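Local structure of AfJAMM (Archaeoglobus fulgidus, 1R5X) at residues A[82-87]-A[106-111]; A[75-80]-A[97-102]; A[35-40]-A[47-52]. The protein is probably a zinc metallopeptidase of the JAMM (MPN) family, an archaeal relative of the isopeptidase subunits of the proteasome lid and the signalosome. All coordinates share one frame; numbering follows the deposited sequence.

Contact 1: A[82-87]-A[106-111]; sequences PSPSCR and VCYPYD
The side chain of Cys107 is tucked under the loop 82-87, its CB facing two carbonyl oxygens of the loop, 3.1 Å from Ser83 O and 3.3 Å from Ser85 O. The chi1 of Cys107, 60°, sets SG between its own backbone N and carbonyl carbon and aims it at Cys86, where the two sulfurs stand 3.2 Å apart, Cys86 SG to Cys107 SG. This is too long for a covalent link; a disulfide between these residues occurs in another structure of the protein but is absent here, and the two sulfurs are in close contact but are not joined in this model. The loop belongs to the JAMM motif: residues 82-87 supply most of the spacer that follows the zinc ligands His79 and His81 and leads towards the third, Asp92. Ser85 O also accepts a hydrogen bond from His81 ND1, so the backbone that rests on Cys107 steadies a metal ligand from the second shell. Further along, Pro84 and Tyr108 lie side by side and point the same way, with Pro84 CG 4.1 Å from Tyr108 CD2. With CG anti to its N (chi1 -174°), the Tyr108 ring runs outward past the proline. Beneath that pair, Pro84 CA makes a CH...O contact of 3.3 Å with Tyr108 O, and Tyr108 N gives a weak hydrogen bond to Ser83 O. Tyr110, after the cis peptide bond preceding Pro109, turns its ring back so that one face sits under Tyr108 CA. Its hydroxyl reaches across to the loop, Tyr110 OH lying 3.3 Å from Pro82 CA, and is hydrogen-bonded to His31 ND1, outside the two segments.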
loop_
_atom_site.group_PDB
_atom_site.type_symbol
_atom_site.label_atom_id
_atom_site.label_comp_id
_atom_site.label_asym_id
_atom_site.label_seq_id
_atom_site.Cartn_x
_atom_site.Cartn_y
_atom_site.Cartn_z
ATOM N N PRO A 82 12.766 2.071 2.898
ATOM C CA PRO A 82 13.841 2.837 2.261
ATOM C C PRO A 82 14.859 1.995 1.479
ATOM O O PRO A 82 15.856 2.521 0.980
ATOM C CB PRO A 82 14.463 3.574 3.435
ATOM C CG PRO A 82 14.307 2.590 4.552
ATOM C CD PRO A 82 12.895 2.101 4.366
ATOM N N SER A 83 14.614 0.692 1.369
ATOM C CA SER A 83 15.516 -0.177 0.619
ATOM C C SER A 83 14.729 -0.863 -0.504
ATOM O O SER A 83 13.504 -0.967 -0.436
ATOM C CB SER A 83 16.158 -1.211 1.542
ATOM O OG SER A 83 15.176 -1.898 2.299
ATOM N N PRO A 84 15.427 -1.316 -1.561
ATOM C CA PRO A 84 14.876 -1.997 -2.745
ATOM C C PRO A 84 14.088 -3.311 -2.563
ATOM O O PRO A 84 13.973 -4.089 -3.508
ATOM C CB PRO A 84 16.104 -2.208 -3.625
ATOM C CG PRO A 84 17.000 -1.049 -3.230
ATOM C CD PRO A 84 16.868 -1.065 -1.731
ATOM N N SER A 85 13.536 -3.557 -1.377
ATOM C CA SER A 85 12.760 -4.781 -1.122
ATOM C C SER A 85 11.333 -4.550 -0.648
ATOM O O SER A 85 11.081 -3.739 0.250
ATOM C CB SER A 85 13.481 -5.652 -0.098
ATOM O OG SER A 85 12.583 -6.104 0.901
ATOM N N CYS A 86 10.396 -5.267 -1.262
ATOM C CA CYS A 86 8.972 -5.146 -0.916
ATOM C C CYS A 86 8.501 -6.265 -0.015
ATOM O O CYS A 86 7.316 -6.369 0.296
ATOM C CB CYS A 86 8.118 -5.155 -2.190
ATOM S SG CYS A 86 7.741 -3.546 -2.869
ATOM N N ARG A 87 9.437 -7.117 0.378
ATOM C CA ARG A 87 9.117 -8.251 1.239
ATOM C C ARG A 87 8.641 -7.761 2.605
ATOM O O ARG A 87 9.268 -6.897 3.222
ATOM C CB ARG A 87 10.345 -9.150 1.417
ATOM C CG ARG A 87 10.767 -9.929 0.166
ATOM C CD ARG A 87 9.690 -10.900 -0.303
ATOM N NE ARG A 87 8.686 -10.255 -1.146
ATOM C CZ ARG A 87 7.556 -10.833 -1.541
ATOM N NH1 ARG A 87 7.272 -12.074 -1.167
ATOM N NH2 ARG A 87 6.713 -10.173 -2.325
ATOM N N VAL A 106 5.616 -0.362 -0.600
ATOM C CA VAL A 106 6.326 0.379 -1.635
ATOM C C VAL A 106 7.776 0.482 -1.175
ATOM O O VAL A 106 8.050 0.749 -0.007
ATOM C CB VAL A 106 5.714 1.796 -1.822
ATOM C CG1 VAL A 106 6.463 2.558 -2.908
ATOM C CG2 VAL A 106 4.222 1.681 -2.202
ATOM N N CYS A 107 8.713 0.258 -2.087
ATOM C CA CYS A 107 10.117 0.314 -1.711
ATOM C C CYS A 107 10.945 1.136 -2.681
ATOM O O CYS A 107 10.513 1.435 -3.791
ATOM C CB CYS A 107 10.683 -1.101 -1.611
ATOM S SG CYS A 107 10.581 -2.020 -3.155
ATOM N N TYR A 108 12.134 1.514 -2.232
ATOM C CA TYR A 108 13.061 2.303 -3.027
ATOM C C TYR A 108 13.270 1.627 -4.390
ATOM O O TYR A 108 13.376 0.398 -4.472
ATOM C CB TYR A 108 14.388 2.401 -2.269
ATOM C CG TYR A 108 15.406 3.318 -2.901
ATOM C CD1 TYR A 108 15.557 4.629 -2.457
ATOM C CD2 TYR A 108 16.224 2.872 -3.944
ATOM C CE1 TYR A 108 16.496 5.473 -3.027
ATOM C CE2 TYR A 108 17.165 3.712 -4.522
ATOM C CZ TYR A 108 17.298 5.008 -4.061
ATOM O OH TYR A 108 18.220 5.855 -4.640
ATOM N N PRO A 109 13.361 2.418 -5.475
ATOM C CA PRO A 109 13.295 3.886 -5.584
ATOM C C PRO A 109 11.887 4.486 -5.678
ATOM O O PRO A 109 11.729 5.644 -6.040
ATOM C CB PRO A 109 14.114 4.164 -6.837
ATOM C CG PRO A 109 13.710 3.007 -7.732
ATOM C CD PRO A 109 13.721 1.812 -6.773
ATOM N N TYR A 110 10.873 3.685 -5.363
ATOM C CA TYR A 110 9.476 4.123 -5.376
ATOM C C TYR A 110 8.940 4.483 -6.763
ATOM O O TYR A 110 8.222 5.478 -6.922
ATOM C CB TYR A 110 9.263 5.330 -4.436
ATOM C CG TYR A 110 10.004 5.248 -3.117
ATOM C CD1 TYR A 110 11.176 5.985 -2.904
ATOM C CD2 TYR A 110 9.547 4.425 -2.086
ATOM C CE1 TYR A 110 11.872 5.908 -1.699
ATOM C CE2 TYR A 110 10.231 4.331 -0.884
ATOM C CZ TYR A 110 11.397 5.080 -0.695
ATOM O OH TYR A 110 12.072 4.982 0.496
ATOM N N ASP A 111 9.297 3.693 -7.771
ATOM C CA ASP A 111 8.795 3.943 -9.115
ATOM C C ASP A 111 7.551 3.076 -9.270
ATOM O O ASP A 111 7.142 2.412 -8.311
ATOM C CB ASP A 111 9.843 3.588 -10.176
ATOM C CG ASP A 111 10.395 2.174 -10.025
ATOM O OD1 ASP A 111 9.630 1.238 -9.702
ATOM O OD2 ASP A 111 11.611 1.997 -10.258
#

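Contact 2: A[75-80]-A[97-102]; sequences FGTVHS and TRFGKY. With ZN (zinc ion), chain C.
Two successive amides, Lys101 N and Tyr102 N, converge on the single carbonyl oxygen Phe75 O. The bond from Tyr102 N is 3.0 Å long to Phe75 O, nearly straight at 170° and in the carbonyl plane, whereas that from Lys101 N is bent and weak. Phe75 and Gly76 form a classic beta bulge opposite Leu39, in the chain leading into the strand that carries His79, a zinc ligand. Gly76 pairs with Tyr102 as a parallel bridge, within a beta-alpha-beta crossover in which helix 90-95 links strands 76-81 and 102-107. The backbones run very close: Gly76 CA is 3.7 Å from Gly100 CA, and a CB on Gly100 would run into the Phe75-Gly76 peptide. Tyr102, with CG beside its own N (chi1 -55°), brings its ring edge to the same oxygen, CD1 lying 3.5 Å from Phe75 O. Thr77 follows, its OG1 hydrogen-bonded to His103 ND1 and its methyl branch turned to the loop, where the Thr77 and Phe99 side chains cross at about a right angle, Thr77 CG2 3.5 Å from Phe99 CB.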
loop_
_atom_site.group_PDB
_atom_site.type_symbol
_atom_site.label_atom_id
_atom_site.label_comp_id
_atom_site.label_asym_id
_atom_site.label_seq_id
_atom_site.Cartn_x
_atom_site.Cartn_y
_atom_site.Cartn_z
ATOM N N PHE A 75 -10.042 -0.346 3.664
ATOM C CA PHE A 75 -9.682 -1.417 2.741
ATOM C C PHE A 75 -8.346 -2.054 3.105
ATOM O O PHE A 75 -8.107 -3.224 2.821
ATOM C CB PHE A 75 -9.602 -0.882 1.303
ATOM C CG PHE A 75 -10.940 -0.574 0.680
ATOM C CD1 PHE A 75 -11.015 -0.158 -0.642
ATOM C CD2 PHE A 75 -12.122 -0.720 1.400
ATOM C CE1 PHE A 75 -12.246 0.108 -1.246
ATOM C CE2 PHE A 75 -13.358 -0.455 0.804
ATOM C CZ PHE A 75 -13.419 -0.041 -0.523
ATOM N N GLY A 76 -7.474 -1.273 3.730
ATOM C CA GLY A 76 -6.173 -1.790 4.095
ATOM C C GLY A 76 -5.153 -0.717 4.442
ATOM O O GLY A 76 -5.499 0.413 4.820
ATOM N N THR A 77 -3.880 -1.075 4.312
ATOM C CA THR A 77 -2.803 -0.161 4.632
ATOM C C THR A 77 -1.756 -0.096 3.550
ATOM O O THR A 77 -1.718 -0.913 2.638
ATOM C CB THR A 77 -2.072 -0.572 5.921
ATOM O OG1 THR A 77 -1.297 -1.759 5.674
ATOM C CG2 THR A 77 -3.065 -0.851 7.033
ATOM N N VAL A 78 -0.900 0.900 3.679
ATOM C CA VAL A 78 0.192 1.106 2.769
ATOM C C VAL A 78 1.341 1.688 3.587
ATOM O O VAL A 78 1.138 2.504 4.488
ATOM C CB VAL A 78 -0.182 2.097 1.649
ATOM C CG1 VAL A 78 -0.511 3.467 2.243
ATOM C CG2 VAL A 78 0.954 2.212 0.672
ATOM N N HIS A 79 2.550 1.233 3.301
ATOM C CA HIS A 79 3.708 1.782 3.977
ATOM C C HIS A 79 4.929 1.486 3.137
ATOM O O HIS A 79 4.901 0.611 2.282
ATOM C CB HIS A 79 3.826 1.264 5.418
ATOM C CG HIS A 79 4.557 -0.026 5.555
ATOM N ND1 HIS A 79 4.138 -1.198 4.967
ATOM C CD2 HIS A 79 5.684 -0.326 6.237
ATOM C CE1 HIS A 79 4.978 -2.168 5.281
ATOM N NE2 HIS A 79 5.925 -1.663 6.053
ATOM N N SER A 80 5.996 2.239 3.356
ATOM C CA SER A 80 7.193 2.064 2.550
ATOM C C SER A 80 8.430 1.593 3.285
ATOM O O SER A 80 8.479 1.569 4.512
ATOM C CB SER A 80 7.479 3.366 1.799
ATOM O OG SER A 80 7.608 4.445 2.707
ATOM N N THR A 97 -2.769 -7.854 9.966
ATOM C CA THR A 97 -3.890 -8.489 10.658
ATOM C C THR A 97 -4.885 -7.523 11.301
ATOM O O THR A 97 -5.885 -7.958 11.871
ATOM C CB THR A 97 -3.386 -9.442 11.764
ATOM O OG1 THR A 97 -2.627 -8.699 12.726
ATOM C CG2 THR A 97 -2.507 -10.537 11.171
ATOM N N ARG A 98 -4.638 -6.221 11.202
ATOM C CA ARG A 98 -5.537 -5.267 11.837
ATOM C C ARG A 98 -6.353 -4.316 10.961
ATOM O O ARG A 98 -7.515 -4.048 11.266
ATOM C CB ARG A 98 -4.760 -4.442 12.869
ATOM C CG ARG A 98 -4.178 -5.260 14.009
ATOM N N PHE A 99 -5.773 -3.801 9.884
ATOM C CA PHE A 99 -6.514 -2.857 9.057
ATOM C C PHE A 99 -6.782 -3.258 7.616
ATOM O O PHE A 99 -5.919 -3.105 6.752
ATOM C CB PHE A 99 -5.816 -1.494 9.065
ATOM C CG PHE A 99 -5.716 -0.871 10.424
ATOM C CD1 PHE A 99 -4.799 -1.346 11.356
ATOM C CD2 PHE A 99 -6.544 0.189 10.779
ATOM C CE1 PHE A 99 -4.704 -0.774 12.622
ATOM C CE2 PHE A 99 -6.460 0.769 12.043
ATOM C CZ PHE A 99 -5.537 0.285 12.966
ATOM N N GLY A 100 -7.991 -3.752 7.362
ATOM C CA GLY A 100 -8.378 -4.134 6.016
ATOM C C GLY A 100 -7.765 -5.402 5.465
ATOM O O GLY A 100 -6.972 -6.071 6.131
ATOM N N LYS A 101 -8.119 -5.711 4.223
ATOM C CA LYS A 101 -7.651 -6.919 3.546
ATOM C C LYS A 101 -6.485 -6.720 2.580
ATOM O O LYS A 101 -5.807 -7.681 2.224
ATOM C CB LYS A 101 -8.816 -7.551 2.778
ATOM C CG LYS A 101 -10.003 -7.932 3.655
ATOM C CD LYS A 101 -11.166 -8.480 2.834
ATOM C CE LYS A 101 -12.303 -8.938 3.740
ATOM N NZ LYS A 101 -13.479 -9.458 2.986
ATOM N N TYR A 102 -6.269 -5.479 2.147
ATOM C CA TYR A 102 -5.202 -5.169 1.201
ATOM C C TYR A 102 -4.093 -4.366 1.864
ATOM O O TYR A 102 -4.343 -3.336 2.486
ATOM C CB TYR A 102 -5.756 -4.378 0.011
ATOM C CG TYR A 102 -6.913 -5.050 -0.696
ATOM C CD1 TYR A 102 -8.196 -5.025 -0.154
ATOM C CD2 TYR A 102 -6.715 -5.737 -1.897
ATOM C CE1 TYR A 102 -9.267 -5.678 -0.796
ATOM C CE2 TYR A 102 -7.768 -6.387 -2.538
ATOM C CZ TYR A 102 -9.035 -6.355 -1.979
ATOM O OH TYR A 102 -10.056 -7.021 -2.600
HETATM ZN ZN ZN C . 7.444 -2.987 6.375
#

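Contact 3: A[35-40]-A[47-52]; sequences FIALLS and DELIFL
Asp47 and Glu48 together occupy the position across from Ser40, which makes a classic beta bulge in the antiparallel hairpin of strands 36-40 and 45-51. Asp47 N donates to Ser40 O at 3.1 Å, in the carbonyl plane, while Glu48 N reaches Ser40 O at 2.8 Å from above that plane, so two amides grip one oxygen. From CG onward the Glu48 chain is stretched out; it runs alongside Ser40 and brings its OE2 to 3.2 Å from Ser40 OG, a hydroxyl whose hydrogen bond goes to Lys73 O. An alanine here removes CG and the carboxylate, which would probably open a gap beside Ser40 and leave its CB and OG without that flank. Leu49 belongs to the other face, with Ala37 and Leu39, on the side of helix 17-30; its CG is anti to the backbone N (chi1 -162°), which leads CD1 back across the strand to 3.7 Å from Leu38 O. Ile50 and Leu38 form a hydrogen-bonded pair, Leu38 N to Ile50 O measuring 2.8 Å at 173°, and Ile50 CD1 reaches diagonally across to Ser40 CB on the partner strand. The side chains of Phe51 and Phe35 cross at about a right angle, Phe51 CE2 arriving at the edge of the Phe35 ring 3.4 Å from Phe35 CE1, while the planes of the two rings are inclined at 52°. Leu52 closes the series by spreading its two methyls over separate partners: CD2 rests against the branch point of Leu38, and Leu52 CD1 meets Ile36 CG2 at 3.5 Å.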
loop_
_atom_site.group_PDB
_atom_site.type_symbol
_atom_site.label_atom_id
_atom_site.label_comp_id
_atom_site.label_asym_id
_atom_site.label_seq_id
_atom_site.Cartn_x
_atom_site.Cartn_y
_atom_site.Cartn_z
ATOM N N PHE A 35 6.869 5.743 5.196
ATOM C CA PHE A 35 5.583 6.394 5.040
ATOM C C PHE A 35 4.516 5.349 5.385
ATOM O O PHE A 35 4.633 4.193 4.993
ATOM C CB PHE A 35 5.423 6.861 3.589
ATOM C CG PHE A 35 3.998 7.047 3.162
ATOM C CD1 PHE A 35 3.218 8.063 3.703
ATOM C CD2 PHE A 35 3.435 6.198 2.218
ATOM C CE1 PHE A 35 1.883 8.226 3.303
ATOM C CE2 PHE A 35 2.111 6.348 1.812
ATOM C CZ PHE A 35 1.333 7.362 2.352
ATOM N N ILE A 36 3.496 5.741 6.136
ATOM C CA ILE A 36 2.419 4.810 6.468
ATOM C C ILE A 36 1.064 5.509 6.437
ATOM O O ILE A 36 0.923 6.648 6.882
ATOM C CB ILE A 36 2.606 4.162 7.857
ATOM C CG1 ILE A 36 1.492 3.134 8.082
ATOM C CG2 ILE A 36 2.575 5.233 8.947
ATOM C CD1 ILE A 36 1.695 2.232 9.267
ATOM N N ALA A 37 0.064 4.822 5.907
ATOM C CA ALA A 37 -1.267 5.396 5.814
ATOM C C ALA A 37 -2.312 4.316 5.581
ATOM O O ALA A 37 -1.986 3.139 5.381
ATOM C CB ALA A 37 -1.307 6.425 4.680
ATOM N N LEU A 38 -3.574 4.719 5.616
ATOM C CA LEU A 38 -4.664 3.782 5.397
ATOM C C LEU A 38 -5.272 3.926 4.005
ATOM O O LEU A 38 -5.251 5.003 3.399
ATOM C CB LEU A 38 -5.749 3.964 6.460
ATOM C CG LEU A 38 -5.317 3.692 7.897
ATOM C CD1 LEU A 38 -6.500 3.937 8.831
ATOM C CD2 LEU A 38 -4.812 2.257 8.030
ATOM N N LEU A 39 -5.808 2.819 3.510
ATOM C CA LEU A 39 -6.430 2.758 2.195
ATOM C C LEU A 39 -7.934 2.685 2.339
ATOM O O LEU A 39 -8.441 2.141 3.302
ATOM C CB LEU A 39 -5.951 1.511 1.439
ATOM C CG LEU A 39 -4.481 1.445 0.992
ATOM C CD1 LEU A 39 -4.134 0.023 0.565
ATOM C CD2 LEU A 39 -4.251 2.422 -0.171
ATOM N N SER A 40 -8.646 3.235 1.372
ATOM C CA SER A 40 -10.100 3.178 1.384
ATOM C C SER A 40 -10.607 3.484 -0.013
ATOM O O SER A 40 -9.817 3.719 -0.939
ATOM C CB SER A 40 -10.694 4.177 2.388
ATOM O OG SER A 40 -12.084 3.938 2.573
ATOM N N ASP A 47 -9.435 4.397 -3.984
ATOM C CA ASP A 47 -9.201 5.767 -4.425
ATOM C C ASP A 47 -9.097 6.741 -3.258
ATOM O O ASP A 47 -9.114 7.956 -3.457
ATOM C CB ASP A 47 -10.300 6.221 -5.397
ATOM C CG ASP A 47 -11.702 6.021 -4.847
ATOM O OD1 ASP A 47 -12.665 6.374 -5.552
ATOM O OD2 ASP A 47 -11.853 5.507 -3.720
ATOM N N GLU A 48 -8.976 6.202 -2.045
ATOM C CA GLU A 48 -8.865 7.035 -0.858
ATOM C C GLU A 48 -7.569 6.801 -0.091
ATOM O O GLU A 48 -7.152 5.663 0.136
ATOM C CB GLU A 48 -10.039 6.794 0.103
ATOM C CG GLU A 48 -11.434 6.992 -0.484
ATOM C CD GLU A 48 -12.533 6.881 0.572
ATOM O OE1 GLU A 48 -12.518 7.680 1.533
ATOM O OE2 GLU A 48 -13.414 6.001 0.448
ATOM N N LEU A 49 -6.932 7.897 0.297
ATOM C CA LEU A 49 -5.724 7.831 1.089
ATOM C C LEU A 49 -6.092 8.501 2.412
ATOM O O LEU A 49 -6.576 9.632 2.431
ATOM C CB LEU A 49 -4.580 8.580 0.408
ATOM C CG LEU A 49 -3.193 8.202 0.933
ATOM C CD1 LEU A 49 -3.056 6.686 0.934
ATOM C CD2 LEU A 49 -2.107 8.829 0.061
ATOM N N ILE A 50 -5.888 7.789 3.510
ATOM C CA ILE A 50 -6.207 8.317 4.830
ATOM C C ILE A 50 -4.940 8.412 5.659
ATOM O O ILE A 50 -4.317 7.399 5.964
ATOM C CB ILE A 50 -7.216 7.408 5.559
ATOM C CG1 ILE A 50 -8.468 7.229 4.696
ATOM C CG2 ILE A 50 -7.594 8.021 6.912
ATOM C CD1 ILE A 50 -9.483 6.282 5.282
ATOM N N PHE A 51 -4.558 9.630 6.025
ATOM C CA PHE A 51 -3.351 9.822 6.816
ATOM C C PHE A 51 -3.564 9.703 8.307
ATOM O O PHE A 51 -4.594 10.106 8.835
ATOM C CB PHE A 51 -2.697 11.163 6.492
ATOM C CG PHE A 51 -2.021 11.184 5.158
ATOM C CD1 PHE A 51 -2.764 11.279 3.989
ATOM C CD2 PHE A 51 -0.637 11.075 5.068
ATOM C CE1 PHE A 51 -2.139 11.262 2.744
ATOM C CE2 PHE A 51 -0.005 11.057 3.829
ATOM C CZ PHE A 51 -0.760 11.153 2.664
ATOM N N LEU A 52 -2.563 9.141 8.972
ATOM C CA LEU A 52 -2.597 8.917 10.409
ATOM C C LEU A 52 -2.335 10.175 11.230
ATOM O O LEU A 52 -1.547 11.037 10.841
ATOM C CB LEU A 52 -1.574 7.839 10.777
ATOM C CG LEU A 52 -1.665 6.572 9.921
ATOM C CD1 LEU A 52 -0.645 5.548 10.401
ATOM C CD2 LEU A 52 -3.078 5.998 10.004
#

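Overall arrangement
All three contacts reach the same mixed sheet, in which strand 76-81 lies between strands 36-40 and 102-107. Contacts 2 and 3 are neighbours, with centres about 9 Å apart, and are stitched together by probable hydrogen bonds from Leu39 N to Gly76 O (2.8 Å) and from Ser80 N to Phe35 O (2.9 Å). Contact 1 sits about 17 Å from contact 2, centre to centre, yet joins it where Val106 N meets His79 O at 3.1 Å. Zinc, bound by His79, His81 and Asp92, lies beside the His79 end of contact 2, near contact 1: the side chains of Pro82 in contact 1 and Ile36 in contact 3 each come within about 8 Å of it.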